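Local coordinates for protein chitooligosaccharide oxidase (Gibberella zeae, PDB 6Y0R) that oxidises the C1 hydroxyl of chitooligosaccharides to lactones, using a covalently bound FAD and reducing molecular oxygen to hydrogen peroxide, at residues 29-34 against 77-82; 71-76 against 186-191. One frame throughout, in Å; residues are numbered along the deposited sequence.

Overall arrangement
From the N terminus, the chain first forms the short helix 26-33 and reaches helix 70-83 of the FAD-binding domain, where contact 1 closes a loop of 42 residues with a disulfide. Contact 2 starts on the same helix, at 71-76, inside that loop, and ends at 186-191, spanning 109 residues to the end of strand 182-188. The two loops therefore cross rather than nest. Helix 70-83 is the shared element: it is bonded to the N-terminal helix in contact 1 and packs on the antiparallel sheet in contact 2. The centres lie about 11 Å apart, yet the contacts touch, V77 CG1 packing 3.3 Å from L189 O.

Contact 1: 29-34 against 77-82; sequences SCLTQA and VECGAK
A disulfide bridge between two helices ties the N-terminal helix 26-33 to helix 70-83 of the FAD-binding domain: C30 SG and C79 SG are covalently joined at 2.2 Å. The C-S-S-C torsion of -81° makes the bridge left-handed; C30 CA and C79 CA stand 5.8 Å apart, the closest CA pair of the two segments. The two cysteines enter the bond differently. In C30 the sulfur stands opposite the backbone nitrogen (chi1 -178°), whereas C79 turns its sulfur beside its own nitrogen (chi1 -79°). Around this covalent link the packing is apolar and modest. L31 sends the CD2 branch against the flank of C79, with CD2 3.7 Å from C79 CB, and A34 brings its methyl to the sulfur, CB lying 4.3 Å from C79 SG. No hydrogen bond joins the two segments, so the bridge itself, with these few apolar touches, makes up the contact. Elsewhere on helix 70-83, C30 meets H83, a turn beyond C79, while A34 meets A75 and L31 meets A76, about a turn before it. L31 also reaches L108 of strand 108-111, whose I110 packs on V77, so the bridged helices lie against the small mixed sheet.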
loop_
_atom_site.group_PDB
_atom_site.type_symbol
_atom_site.label_atom_id
_atom_site.label_comp_id
_atom_site.label_asym_id
_atom_site.label_seq_id
_atom_site.Cartn_x
_atom_site.Cartn_y
_atom_site.Cartn_z
ATOM N N SER A 29 7.380 31.646 8.243
ATOM C CA SER A 29 6.825 33.021 8.133
ATOM C C SER A 29 6.087 33.165 6.799
ATOM O O SER A 29 5.029 33.793 6.813
ATOM C CB SER A 29 7.862 34.096 8.360
ATOM O OG SER A 29 9.122 33.689 7.867
ATOM N N CYS A 30 6.562 32.522 5.719
ATOM C CA CYS A 30 5.878 32.487 4.396
ATOM C C CYS A 30 4.492 31.870 4.590
ATOM O O CYS A 30 3.523 32.437 4.098
ATOM C CB CYS A 30 6.658 31.715 3.325
ATOM S SG CYS A 30 5.861 31.726 1.692
ATOM N N LEU A 31 4.420 30.732 5.282
ATOM C CA LEU A 31 3.148 29.986 5.483
ATOM C C LEU A 31 2.163 30.849 6.290
ATOM O O LEU A 31 1.012 31.010 5.842
ATOM C CB LEU A 31 3.456 28.657 6.188
ATOM C CG LEU A 31 4.169 27.609 5.326
ATOM C CD1 LEU A 31 4.589 26.429 6.171
ATOM C CD2 LEU A 31 3.317 27.165 4.146
ATOM N N THR A 32 2.595 31.378 7.423
ATOM C CA THR A 32 1.754 32.239 8.307
ATOM C C THR A 32 1.228 33.430 7.477
ATOM O O THR A 32 -0.021 33.655 7.426
ATOM C CB THR A 32 2.547 32.610 9.565
ATOM O OG1 THR A 32 3.760 33.221 9.144
ATOM C CG2 THR A 32 2.881 31.424 10.434
ATOM N N GLN A 33 2.113 34.107 6.746
ATOM C CA GLN A 33 1.739 35.287 5.925
ATOM C C GLN A 33 0.781 34.870 4.803
ATOM O O GLN A 33 -0.057 35.694 4.403
ATOM C CB GLN A 33 2.995 36.006 5.433
ATOM C CG GLN A 33 3.778 36.654 6.573
ATOM C CD GLN A 33 4.801 37.673 6.120
ATOM O OE1 GLN A 33 4.514 38.560 5.314
ATOM N NE2 GLN A 33 6.013 37.562 6.651
ATOM N N ALA A 34 0.845 33.627 4.318
ATOM C CA ALA A 34 -0.080 33.131 3.270
ATOM C C ALA A 34 -1.377 32.595 3.890
ATOM O O ALA A 34 -2.221 32.103 3.099
ATOM C CB ALA A 34 0.607 32.070 2.447
ATOM N N VAL A 77 2.517 24.846 -1.016
ATOM C CA VAL A 77 3.469 24.387 -2.062
ATOM C C VAL A 77 4.242 25.616 -2.562
ATOM O O VAL A 77 5.469 25.538 -2.649
ATOM C CB VAL A 77 2.768 23.632 -3.189
ATOM C CG1 VAL A 77 3.690 23.357 -4.360
ATOM C CG2 VAL A 77 2.171 22.325 -2.658
ATOM N N GLU A 78 3.559 26.732 -2.802
ATOM C CA GLU A 78 4.250 27.938 -3.354
ATOM C C GLU A 78 5.335 28.369 -2.376
ATOM O O GLU A 78 6.464 28.726 -2.828
ATOM C CB GLU A 78 3.265 29.076 -3.639
ATOM C CG GLU A 78 2.518 28.870 -4.934
ATOM C CD GLU A 78 1.175 29.569 -5.084
ATOM O OE1 GLU A 78 0.771 30.344 -4.181
ATOM O OE2 GLU A 78 0.521 29.287 -6.082
ATOM N N CYS A 79 5.030 28.339 -1.085
ATOM C CA CYS A 79 5.972 28.690 0.005
ATOM C C CYS A 79 7.191 27.767 -0.005
ATOM O O CYS A 79 8.323 28.263 0.129
ATOM C CB CYS A 79 5.316 28.658 1.374
ATOM S SG CYS A 79 4.332 30.141 1.704
ATOM N N GLY A 80 6.984 26.455 -0.077
ATOM C CA GLY A 80 8.107 25.511 -0.204
ATOM C C GLY A 80 8.958 25.766 -1.443
ATOM O O GLY A 80 10.202 25.809 -1.312
ATOM N N ALA A 81 8.352 25.913 -2.608
ATOM C CA ALA A 81 9.060 26.117 -3.887
ATOM C C ALA A 81 9.853 27.419 -3.796
ATOM O O ALA A 81 11.033 27.392 -4.120
ATOM C CB ALA A 81 8.120 26.135 -5.054
ATOM N N LYS A 82 9.242 28.487 -3.290
ATOM C CA LYS A 82 9.924 29.807 -3.191
ATOM C C LYS A 82 11.202 29.692 -2.347
ATOM O O LYS A 82 12.156 30.379 -2.686
ATOM C CB LYS A 82 8.965 30.866 -2.636
ATOM C CG LYS A 82 8.077 31.533 -3.684
ATOM C CD LYS A 82 7.543 32.899 -3.250
ATOM C CE LYS A 82 6.170 33.213 -3.814
ATOM N NZ LYS A 82 5.174 33.420 -2.730
#

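Contact 2: 71-76 against 186-191; sequences AQVSAA and TVVLPT
The hydroxyl of S74 illustrates how a polar group can be accommodated beside apolar groups when it has a hydrogen-bond partner: its OG is hydrogen-bonded to the backbone oxygen of G192, in the turn that follows 186-191, while the methyls of V188 come up beside it. OG lies 3.9 Å from V188 CG1 and 4.0 Å from V188 CG2, so the oxygen faces both branches of the valine. With chi1 at -75°, OG lies beside the backbone nitrogen of S74, a position from which it touches both valine methyls while bonding to G192 O. The backbone of the same residue shares in the packing, S74 CA being 3.8 Å from V188 CG1. One step earlier on the helix, V73 supplies the other half of the surface: its CG1 meets V188 CG2 at 3.7 Å, the two valines meeting at a slant rather than side by side. V188 thus divides its branches, CG1 resting on S74 and CG2 chiefly on V73. The contact packs helix 70-83 on the end of strand 182-188, whose backbone pairs V187 with V195 and V188 with V218 in the antiparallel sheet of the FAD-binding domain. V73 and V188 both also touch V220 of strand 218-228, and the side chain of V73 is about 8 Å from the bound FAD. Chemically, the helix and the strand end meet by van der Waals packing, methyl against methyl at V73 and methyl against the CA and hydroxyl oxygen of S74, with no hydrogen bond between the two segments; the directional element is the serine's bond to G192, which links the helix to the turn between strands 182-188 and 194-197.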
loop_
_atom_site.group_PDB
_atom_site.type_symbol
_atom_site.label_atom_id
_atom_site.label_comp_id
_atom_site.label_asym_id
_atom_site.label_seq_id
_atom_site.Cartn_x
_atom_site.Cartn_y
_atom_site.Cartn_z
ATOM N N ALA A 71 -6.894 25.733 -1.790
ATOM C CA ALA A 71 -6.189 27.040 -1.842
ATOM C C ALA A 71 -5.041 27.066 -0.829
ATOM O O ALA A 71 -3.961 27.607 -1.177
ATOM C CB ALA A 71 -7.165 28.190 -1.587
ATOM N N GLN A 72 -5.212 26.493 0.372
ATOM C CA GLN A 72 -4.146 26.428 1.399
ATOM C C GLN A 72 -3.028 25.451 0.967
ATOM O O GLN A 72 -1.866 25.715 1.310
ATOM C CB GLN A 72 -4.730 26.060 2.744
ATOM C CG GLN A 72 -5.507 27.215 3.375
ATOM C CD GLN A 72 -6.330 26.760 4.545
ATOM O OE1 GLN A 72 -6.306 25.595 4.928
ATOM N NE2 GLN A 72 -7.046 27.701 5.155
ATOM N N VAL A 73 -3.378 24.363 0.287
ATOM C CA VAL A 73 -2.349 23.417 -0.272
ATOM C C VAL A 73 -1.519 24.186 -1.322
ATOM O O VAL A 73 -0.256 24.114 -1.241
ATOM C CB VAL A 73 -2.970 22.134 -0.850
ATOM C CG1 VAL A 73 -1.897 21.201 -1.424
ATOM C CG2 VAL A 73 -3.786 21.372 0.183
ATOM N N SER A 74 -2.172 24.900 -2.254
ATOM C CA SER A 74 -1.468 25.700 -3.286
ATOM C C SER A 74 -0.509 26.663 -2.597
ATOM O O SER A 74 0.659 26.706 -3.007
ATOM C CB SER A 74 -2.390 26.458 -4.197
ATOM O OG SER A 74 -2.986 25.592 -5.116
ATOM N N ALA A 75 -0.978 27.451 -1.627
ATOM C CA ALA A 75 -0.129 28.448 -0.927
ATOM C C ALA A 75 1.045 27.746 -0.239
ATOM O O ALA A 75 2.188 28.248 -0.274
ATOM C CB ALA A 75 -0.943 29.257 0.060
ATOM N N ALA A 76 0.800 26.588 0.366
ATOM C CA ALA A 76 1.857 25.878 1.099
ATOM C C ALA A 76 2.927 25.416 0.102
ATOM O O ALA A 76 4.122 25.594 0.409
ATOM C CB ALA A 76 1.298 24.726 1.897
ATOM N N THR A 186 -7.073 15.512 -9.068
ATOM C CA THR A 186 -6.690 16.922 -8.986
ATOM C C THR A 186 -5.360 16.991 -8.256
ATOM O O THR A 186 -5.242 16.448 -7.127
ATOM C CB THR A 186 -7.834 17.734 -8.377
ATOM O OG1 THR A 186 -8.989 17.458 -9.173
ATOM C CG2 THR A 186 -7.517 19.209 -8.368
ATOM N N VAL A 187 -4.390 17.706 -8.841
ATOM C CA VAL A 187 -3.007 17.756 -8.304
ATOM C C VAL A 187 -2.589 19.210 -8.188
ATOM O O VAL A 187 -2.806 19.966 -9.176
ATOM C CB VAL A 187 -2.038 16.977 -9.211
ATOM C CG1 VAL A 187 -0.658 16.948 -8.571
ATOM C CG2 VAL A 187 -2.541 15.586 -9.534
ATOM N N VAL A 188 -2.026 19.552 -7.047
ATOM C CA VAL A 188 -1.303 20.824 -6.836
ATOM C C VAL A 188 0.124 20.573 -7.320
ATOM O O VAL A 188 0.883 19.863 -6.622
ATOM C CB VAL A 188 -1.358 21.332 -5.393
ATOM C CG1 VAL A 188 -0.488 22.582 -5.222
ATOM C CG2 VAL A 188 -2.815 21.595 -4.965
ATOM N N LEU A 189 0.459 21.116 -8.484
ATOM C CA LEU A 189 1.828 20.945 -9.033
ATOM C C LEU A 189 2.827 21.682 -8.173
ATOM O O LEU A 189 2.519 22.519 -7.322
ATOM C CB LEU A 189 1.900 21.388 -10.493
ATOM C CG LEU A 189 1.029 20.619 -11.480
ATOM C CD1 LEU A 189 1.262 21.150 -12.877
ATOM C CD2 LEU A 189 1.309 19.113 -11.461
ATOM N N PRO A 190 4.124 21.375 -8.329
ATOM C CA PRO A 190 5.135 22.054 -7.522
ATOM C C PRO A 190 5.264 23.590 -7.664
ATOM O O PRO A 190 5.882 24.190 -6.795
ATOM C CB PRO A 190 6.429 21.345 -7.970
ATOM C CG PRO A 190 5.938 19.986 -8.392
ATOM C CD PRO A 190 4.639 20.262 -9.129
ATOM N N THR A 191 4.621 24.165 -8.683
ATOM C CA THR A 191 4.439 25.615 -8.923
ATOM C C THR A 191 3.296 26.174 -8.073
ATOM O O THR A 191 3.184 27.424 -7.975
ATOM C CB THR A 191 4.064 25.870 -10.380
ATOM O OG1 THR A 191 2.885 25.156 -10.752
ATOM C CG2 THR A 191 5.172 25.513 -11.344
#